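Deoxy-D-mannose-octulosonate 8-phosphate phosphatase (Haemophilus influenzae Rd, PDB 1J8D) hydrolyses 3-deoxy-D-manno-octulosonate 8-phosphate to KDO and inorganic phosphate, a magnesium-dependent step that supplies KDO for lipopolysaccharide biosynthesis. Local coordinates at residues K9-D14 against Q101-G106; K45-A50 against D153-A158. All blocks are in the same frame, centred on the assembly; numbering follows the deposited sequence.

Contact 1 lies deep in the chain and joins the two central strands of the parallel sheet, while contact 2 packs two helices on one side of that sheet; their centres are 12 Å apart. They meet through Val-11, whose CG2 lies 3.7 Å from Ile-155 CD1 and 4.1 Å from Leu-47 CD2, so that a strand side chain reaches both helices. The C-terminal end of 9-14 carries Asp-14, an inferred magnesium ligand whose side chain is about 3 Å from that of Asp-107, another inferred ligand just beyond 101-106. In 45-50, Lys-45 is a probable substrate-binding residue, by analogy with relatives, whereas the interhelical contact itself is made mostly by apolar side chains.

Contact 1: K9-D14 against Q101-G106; sequences KFVITD and QTAYIG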
ATOM      1  N   LYS A   9      23.909  20.438  10.629  1.00 32.59           N
ATOM      2  CA  LYS A   9      24.661  19.518  11.457  1.00 30.97           C
ATOM      3  C   LYS A   9      23.653  18.650  12.162  1.00 29.89           C
ATOM      4  O   LYS A   9      24.004  17.633  12.772  1.00 32.76           O
ATOM      5  CB  LYS A   9      25.471  20.296  12.508  1.00 40.65           C
ATOM      6  CG  LYS A   9      26.806  20.851  12.066  1.00 42.93           C
ATOM      7  CD  LYS A   9      27.852  19.726  11.999  1.00 56.34           C
ATOM      8  CE  LYS A   9      29.291  20.263  11.838  1.00 56.15           C
ATOM      9  NZ  LYS A   9      30.295  19.157  11.775  1.00 59.09           N
ATOM     10  N   PHE A  10      22.381  19.009  12.031  1.00 29.05           N
ATOM     11  CA  PHE A  10      21.348  18.309  12.780  1.00 22.86           C
ATOM     12  C   PHE A  10      20.018  18.247  12.070  1.00 26.84           C
ATOM     13  O   PHE A  10      19.467  19.289  11.657  1.00 20.26           O
ATOM     14  CB  PHE A  10      21.198  19.066  14.104  1.00 26.60           C
ATOM     15  CG  PHE A  10      20.293  18.423  15.111  1.00 28.82           C
ATOM     16  CD1 PHE A  10      20.268  17.030  15.286  1.00 30.47           C
ATOM     17  CD2 PHE A  10      19.488  19.231  15.929  1.00 28.21           C
ATOM     18  CE1 PHE A  10      19.448  16.457  16.262  1.00 20.78           C
ATOM     19  CE2 PHE A  10      18.666  18.676  16.910  1.00 22.67           C
ATOM     20  CZ  PHE A  10      18.646  17.283  17.074  1.00 31.24           C
ATOM     21  N   VAL A  11      19.482  17.033  11.971  1.00 20.90           N
ATOM     22  CA  VAL A  11      18.190  16.832  11.328  1.00 23.47           C
ATOM     23  C   VAL A  11      17.157  16.234  12.276  1.00 24.99           C
ATOM     24  O   VAL A  11      17.397  15.241  12.967  1.00 25.69           O
ATOM     25  CB  VAL A  11      18.339  15.942  10.097  1.00 26.85           C
ATOM     26  CG1 VAL A  11      17.010  15.762   9.405  1.00 29.76           C
ATOM     27  CG2 VAL A  11      19.339  16.593   9.154  1.00 20.11           C
ATOM     28  N   ILE A  12      16.016  16.901  12.328  1.00 24.18           N
ATOM     29  CA  ILE A  12      14.904  16.488  13.149  1.00 18.99           C
ATOM     30  C   ILE A  12      13.788  16.165  12.168  1.00 21.81           C
ATOM     31  O   ILE A  12      13.426  16.996  11.325  1.00 17.33           O
ATOM     32  CB  ILE A  12      14.430  17.618  14.040  1.00 26.58           C
ATOM     33  CG1 ILE A  12      15.618  18.188  14.816  1.00 21.97           C
ATOM     34  CG2 ILE A  12      13.293  17.121  14.920  1.00 16.44           C
ATOM     35  CD1 ILE A  12      15.279  19.398  15.623  1.00 15.27           C
ATOM     36  N   THR A  13      13.235  14.963  12.280  1.00 22.04           N
ATOM     37  CA  THR A  13      12.169  14.546  11.374  1.00 21.37           C
ATOM     38  C   THR A  13      10.925  14.165  12.156  1.00 16.40           C
ATOM     39  O   THR A  13      11.039  13.667  13.268  1.00 18.66           O
ATOM     40  CB  THR A  13      12.612  13.302  10.565  1.00 17.34           C
ATOM     41  OG1 THR A  13      11.495  12.762   9.845  1.00 25.22           O
ATOM     42  CG2 THR A  13      13.148  12.219  11.516  1.00 11.96           C
ATOM     43  N   ASP A  14       9.753  14.424  11.581  1.00 15.88           N
ATOM     44  CA  ASP A  14       8.484  14.006  12.191  1.00 14.58           C
ATOM     45  C   ASP A  14       8.404  12.533  11.757  1.00 18.07           C
ATOM     46  O   ASP A  14       9.213  12.065  10.928  1.00 16.73           O
ATOM     47  CB  ASP A  14       7.280  14.795  11.611  1.00 17.30           C
ATOM     48  CG  ASP A  14       5.936  14.436  12.297  1.00 26.33           C
ATOM     49  OD1 ASP A  14       4.850  14.704  11.709  1.00 23.73           O
ATOM     50  OD2 ASP A  14       5.960  13.885  13.425  1.00 26.24           O
ATOM     51  N   GLN A 101      21.797  25.497  12.269  1.00 37.76           N
ATOM     52  CA  GLN A 101      22.495  24.292  11.852  1.00 38.90           C
ATOM     53  C   GLN A 101      21.554  23.119  11.787  1.00 36.91           C
ATOM     54  O   GLN A 101      21.971  22.002  11.471  1.00 35.46           O
ATOM     55  CB  GLN A 101      23.623  23.963  12.825  1.00 37.55           C
ATOM     56  CG  GLN A 101      24.599  25.098  13.002  1.00 39.28           C
ATOM     57  CD  GLN A 101      25.671  24.795  14.033  1.00 40.43           C
ATOM     58  OE1 GLN A 101      25.380  24.340  15.153  1.00 32.18           O
ATOM     59  NE2 GLN A 101      26.915  25.060  13.670  1.00 35.07           N
ATOM     60  N   THR A 102      20.279  23.363  12.084  1.00 36.25           N
ATOM     61  CA  THR A 102      19.351  22.265  12.089  1.00 28.32           C
ATOM     62  C   THR A 102      18.224  22.308  11.091  1.00 28.36           C
ATOM     63  O   THR A 102      17.612  23.356  10.832  1.00 17.60           O
ATOM     64  CB  THR A 102      18.773  22.009  13.514  1.00 34.47           C
ATOM     65  OG1 THR A 102      17.367  22.251  13.522  1.00 33.42           O
ATOM     66  CG2 THR A 102      19.453  22.872  14.528  1.00 30.75           C
ATOM     67  N   ALA A 103      17.985  21.122  10.527  1.00 24.38           N
ATOM     68  CA  ALA A 103      16.953  20.899   9.551  1.00 21.24           C
ATOM     69  C   ALA A 103      15.809  20.112  10.193  1.00 22.49           C
ATOM     70  O   ALA A 103      16.031  19.255  11.045  1.00 23.08           O
ATOM     71  CB  ALA A 103      17.527  20.124   8.393  1.00 24.76           C
ATOM     72  N   TYR A 104      14.594  20.409   9.759  1.00 20.02           N
ATOM     73  CA  TYR A 104      13.406  19.721  10.234  1.00 19.03           C
ATOM     74  C   TYR A 104      12.606  19.263   9.013  1.00 16.62           C
ATOM     75  O   TYR A 104      12.435  20.040   8.096  1.00 23.28           O
ATOM     76  CB  TYR A 104      12.515  20.671  11.041  1.00 17.62           C
ATOM     77  CG  TYR A 104      11.323  19.948  11.624  1.00 25.37           C
ATOM     78  CD1 TYR A 104      11.417  19.299  12.858  1.00 26.65           C
ATOM     79  CD2 TYR A 104      10.116  19.854  10.919  1.00 24.96           C
ATOM     80  CE1 TYR A 104      10.339  18.566  13.377  1.00 25.03           C
ATOM     81  CE2 TYR A 104       9.030  19.128  11.427  1.00 29.81           C
ATOM     82  CZ  TYR A 104       9.161  18.486  12.666  1.00 27.91           C
ATOM     83  OH  TYR A 104       8.110  17.789  13.200  1.00 23.87           O
ATOM     84  N   ILE A 105      12.110  18.030   8.983  1.00 18.40           N
ATOM     85  CA  ILE A 105      11.282  17.594   7.847  1.00 20.81           C
ATOM     86  C   ILE A 105       9.884  17.213   8.357  1.00 20.49           C
ATOM     87  O   ILE A 105       9.736  16.351   9.233  1.00 22.01           O
ATOM     88  CB  ILE A 105      11.964  16.397   7.017  1.00 17.94           C
ATOM     89  CG1 ILE A 105      10.972  15.812   6.000  1.00 20.41           C
ATOM     90  CG2 ILE A 105      12.521  15.322   7.948  1.00 17.13           C
ATOM     91  CD1 ILE A 105      11.571  14.717   5.049  1.00 11.73           C
ATOM     92  N   GLY A 106       8.857  17.866   7.820  1.00 19.82           N
ATOM     93  CA  GLY A 106       7.490  17.588   8.250  1.00 13.28           C
ATOM     94  C   GLY A 106       6.456  17.321   7.163  1.00 21.46           C
ATOM     95  O   GLY A 106       6.791  17.174   5.973  1.00 17.25           O
TER
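The side chains of Ile-12 and Tyr-104 cross at about a right angle, Ile-12 CG2 lying 3.5 Å from Tyr-104 CD1. With CG anti to the backbone nitrogen (chi1 -176°), the tyrosine sends its hydroxyl forward beside Asp-14, where OH stands 3.5 Å from Asp-14 CB and the carboxylate and ring planes differ by 19°. That hydroxyl is hydrogen-bonded to Asp-111, with a weak bond to the probable substrate-binding residue Lys-84. On the same face Phe-10 and Thr-102 run side by side, Phe-10 CD2 lying 3.7 Å from Thr-102 CB, while Ile-12 CG1 lies above one face of the phenyl ring, 3.7 Å from its plane and offset toward the rim.

On the other face Val-11 CG2 lies 4.0 Å from Ala-103 CB, and Thr-13 and Ile-105 lie side by side, with Ile-105 CG2 a tight 3.3 Å from Thr-13 CB. Backbone bonds fix this parallel register, Ala-103 N donating to Phe-10 O (2.6 Å) and Ala-103 O accepting from Ile-12 N (2.7 Å). The ladder ends with Asp-14 N on Ile-105 O, which fixes the backbone of the inferred magnesium ligand at the C-terminal ends of the HAD-type Rossmann-like strands.

Strand 53-57 bonds to Val-11 and Thr-13 on the far side of 10-13. Helix 84-95 packs on Phe-10 and Thr-102, and helix 147-158 on Val-11, Thr-13 and Ile-105.

Contact 2: K45-A50 against D153-A158; sequences KMLMDA and DMILQA
Leu-156 projects from its helix between Met-46, Leu-47 and Ala-50, and its two methyls divide the work. CG is anti to the carbonyl carbon (chi1 -68°), and from there CD2 presses on Ala-50 CB at 3.4 Å, a tight carbon pair, while CD1 lies 3.7 Å from Met-46 CB. Leu-47 crosses Leu-156 at a slant, its CD1 4.0 Å from Leu-156 CD2, and the same methyl comes more loosely to Ile-155 CB at 4.3 Å. No hydrogen bond joins the two segments.

The packing slackens toward the partly exposed Asp-153. There the bend at the end of selenomethionine Met-46 (chi3 -51°) carries CE to within 3.9 Å of Asp-153 OD2, a van der Waals approach to a carboxylate that is engaged elsewhere: OD2 in a salt bridge with Arg-149, OD1 in a hydrogen bond with Tyr-130 of the second subunit.

The helical segments run in roughly the same direction, 31° apart, with their axes 10.0 Å from each other at closest approach. Phe-165 of helix 163-166 lies against Met-46, Asp-153 and Leu-156, helix 2-6 touches Ile-155 through Leu-5, and strand 10-13 of the central sheet lies beneath Leu-47 and Ile-155.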
ATOM      1  N   LYS A  45      21.335   6.577   8.611  1.00 26.03           N
ATOM      2  CA  LYS A  45      22.678   6.088   8.906  1.00 26.27           C
ATOM      3  C   LYS A  45      23.747   6.877   8.124  1.00 29.27           C
ATOM      4  O   LYS A  45      24.798   7.209   8.663  1.00 33.51           O
ATOM      5  CB  LYS A  45      22.793   4.605   8.565  1.00 25.19           C
ATOM      6  CG  LYS A  45      21.752   3.704   9.227  1.00 25.96           C
ATOM      7  CD  LYS A  45      21.849   3.729  10.734  1.00 29.51           C
ATOM      8  CE  LYS A  45      23.222   3.289  11.243  1.00 28.65           C
ATOM      9  NZ  LYS A  45      23.253   3.082  12.715  1.00 34.37           N
HETATM   10  N   MSE A  46      23.485   7.194   6.862  1.00 27.86           N
HETATM   11  CA  MSE A  46      24.471   7.948   6.098  1.00 30.04           C
HETATM   12  C   MSE A  46      24.701   9.345   6.663  1.00 29.49           C
HETATM   13  O   MSE A  46      25.833   9.844   6.667  1.00 33.13           O
HETATM   14  CB  MSE A  46      24.060   8.029   4.631  1.00 25.68           C
HETATM   15  CG  MSE A  46      24.054   6.684   3.992  1.00 27.13           C
HETATM   16 SE   MSE A  46      23.298   6.724   2.278  1.00 24.13          SE
HETATM   17  CE  MSE A  46      21.693   7.606   2.650  1.00 43.68           C
ATOM     18  N   LEU A  47      23.624   9.959   7.150  1.00 25.16           N
ATOM     19  CA  LEU A  47      23.660  11.292   7.745  1.00 19.93           C
ATOM     20  C   LEU A  47      24.501  11.262   9.030  1.00 25.97           C
ATOM     21  O   LEU A  47      25.420  12.060   9.231  1.00 22.40           O
ATOM     22  CB  LEU A  47      22.227  11.691   8.070  1.00 21.21           C
ATOM     23  CG  LEU A  47      21.652  13.040   7.625  1.00 25.57           C
ATOM     24  CD1 LEU A  47      22.282  13.544   6.336  1.00 19.07           C
ATOM     25  CD2 LEU A  47      20.155  12.881   7.509  1.00 13.34           C
HETATM   26  N   MSE A  48      24.202  10.302   9.893  1.00 27.51           N
HETATM   27  CA  MSE A  48      24.896  10.205  11.167  1.00 34.00           C
HETATM   28  C   MSE A  48      26.347   9.891  10.907  1.00 37.53           C
HETATM   29  O   MSE A  48      27.241  10.399  11.581  1.00 39.58           O
HETATM   30  CB  MSE A  48      24.277   9.101  12.030  1.00 33.58           C
HETATM   31  CG  MSE A  48      22.811   9.337  12.391  1.00 31.97           C
HETATM   32 SE   MSE A  48      22.095   7.816  13.276  1.00 27.02          SE
HETATM   33  CE  MSE A  48      22.593   6.519  12.037  1.00 22.78           C
ATOM     34  N   ASP A  49      26.566   9.052   9.908  1.00 34.47           N
ATOM     35  CA  ASP A  49      27.890   8.656   9.556  1.00 31.62           C
ATOM     36  C   ASP A  49      28.695   9.862   9.055  1.00 37.07           C
ATOM     37  O   ASP A  49      29.918   9.903   9.211  1.00 36.57           O
ATOM     38  CB  ASP A  49      27.811   7.553   8.505  1.00 39.80           C
ATOM     39  CG  ASP A  49      29.170   7.064   8.084  1.00 42.68           C
ATOM     40  OD1 ASP A  49      29.867   6.476   8.941  1.00 42.22           O
ATOM     41  OD2 ASP A  49      29.533   7.293   6.901  1.00 40.65           O
ATOM     42  N   ALA A  50      28.015  10.849   8.473  1.00 33.39           N
ATOM     43  CA  ALA A  50      28.690  12.046   7.980  1.00 31.05           C
ATOM     44  C   ALA A  50      28.722  13.175   9.021  1.00 33.53           C
ATOM     45  O   ALA A  50      28.834  14.364   8.679  1.00 35.17           O
ATOM     46  CB  ALA A  50      28.016  12.536   6.697  1.00 26.96           C
ATOM     47  N   ASP A 153      20.171  12.775   1.063  1.00 26.85           N
ATOM     48  CA  ASP A 153      21.047  12.731  -0.090  1.00 25.99           C
ATOM     49  C   ASP A 153      21.372  14.196  -0.403  1.00 29.25           C
ATOM     50  O   ASP A 153      22.523  14.571  -0.654  1.00 26.90           O
ATOM     51  CB  ASP A 153      20.339  12.085  -1.274  1.00 17.71           C
ATOM     52  CG  ASP A 153      20.305  10.567  -1.185  1.00 25.03           C
ATOM     53  OD1 ASP A 153      19.606   9.946  -1.998  1.00 21.43           O
ATOM     54  OD2 ASP A 153      20.975   9.980  -0.312  1.00 34.11           O
HETATM   55  N   MSE A 154      20.336  15.019  -0.362  1.00 27.97           N
HETATM   56  CA  MSE A 154      20.474  16.433  -0.627  1.00 28.06           C
HETATM   57  C   MSE A 154      21.457  17.129   0.334  1.00 29.53           C
HETATM   58  O   MSE A 154      22.222  18.019  -0.071  1.00 33.59           O
HETATM   59  CB  MSE A 154      19.092  17.077  -0.550  1.00 34.90           C
HETATM   60  CG  MSE A 154      19.001  18.469  -1.104  1.00 33.22           C
HETATM   61 SE   MSE A 154      17.192  19.073  -1.022  1.00 37.95          SE
HETATM   62  CE  MSE A 154      16.363  17.527  -1.504  1.00 13.05           C
ATOM     63  N   ILE A 155      21.449  16.740   1.601  1.00 24.98           N
ATOM     64  CA  ILE A 155      22.354  17.380   2.535  1.00 26.60           C
ATOM     65  C   ILE A 155      23.772  16.847   2.306  1.00 30.02           C
ATOM     66  O   ILE A 155      24.746  17.609   2.289  1.00 29.73           O
ATOM     67  CB  ILE A 155      21.953  17.123   4.010  1.00 27.01           C
ATOM     68  CG1 ILE A 155      20.537  17.644   4.263  1.00 24.22           C
ATOM     69  CG2 ILE A 155      22.959  17.807   4.937  1.00 20.54           C
ATOM     70  CD1 ILE A 155      19.907  17.220   5.591  1.00 20.12           C
ATOM     71  N   LEU A 156      23.890  15.539   2.140  1.00 24.63           N
ATOM     72  CA  LEU A 156      25.193  14.939   1.928  1.00 30.61           C
ATOM     73  C   LEU A 156      25.844  15.453   0.644  1.00 34.04           C
ATOM     74  O   LEU A 156      27.041  15.750   0.613  1.00 35.63           O
ATOM     75  CB  LEU A 156      25.062  13.418   1.896  1.00 23.99           C
ATOM     76  CG  LEU A 156      24.689  12.841   3.257  1.00 23.51           C
ATOM     77  CD1 LEU A 156      24.644  11.335   3.139  1.00 25.11           C
ATOM     78  CD2 LEU A 156      25.685  13.279   4.321  1.00 19.86           C
ATOM     79  N   GLN A 157      25.053  15.553  -0.412  1.00 30.93           N
ATOM     80  CA  GLN A 157      25.554  16.049  -1.674  1.00 34.07           C
ATOM     81  C   GLN A 157      26.068  17.481  -1.452  1.00 40.34           C
ATOM     82  O   GLN A 157      27.204  17.822  -1.819  1.00 41.35           O
ATOM     83  CB  GLN A 157      24.426  16.063  -2.692  1.00 30.57           C
ATOM     84  CG  GLN A 157      24.825  16.490  -4.062  1.00 27.85           C
ATOM     85  CD  GLN A 157      25.738  15.476  -4.679  1.00 37.57           C
ATOM     86  OE1 GLN A 157      26.939  15.725  -4.849  1.00 35.14           O
ATOM     87  NE2 GLN A 157      25.184  14.296  -5.001  1.00 30.64           N
ATOM     88  N   ALA A 158      25.223  18.305  -0.842  1.00 34.03           N
ATOM     89  CA  ALA A 158      25.560  19.690  -0.583  1.00 37.45           C
ATOM     90  C   ALA A 158      26.822  19.851   0.252  1.00 38.24           C
ATOM     91  O   ALA A 158      27.494  20.871   0.167  1.00 38.75           O
ATOM     92  CB  ALA A 158      24.401  20.380   0.105  1.00 42.89           C
TER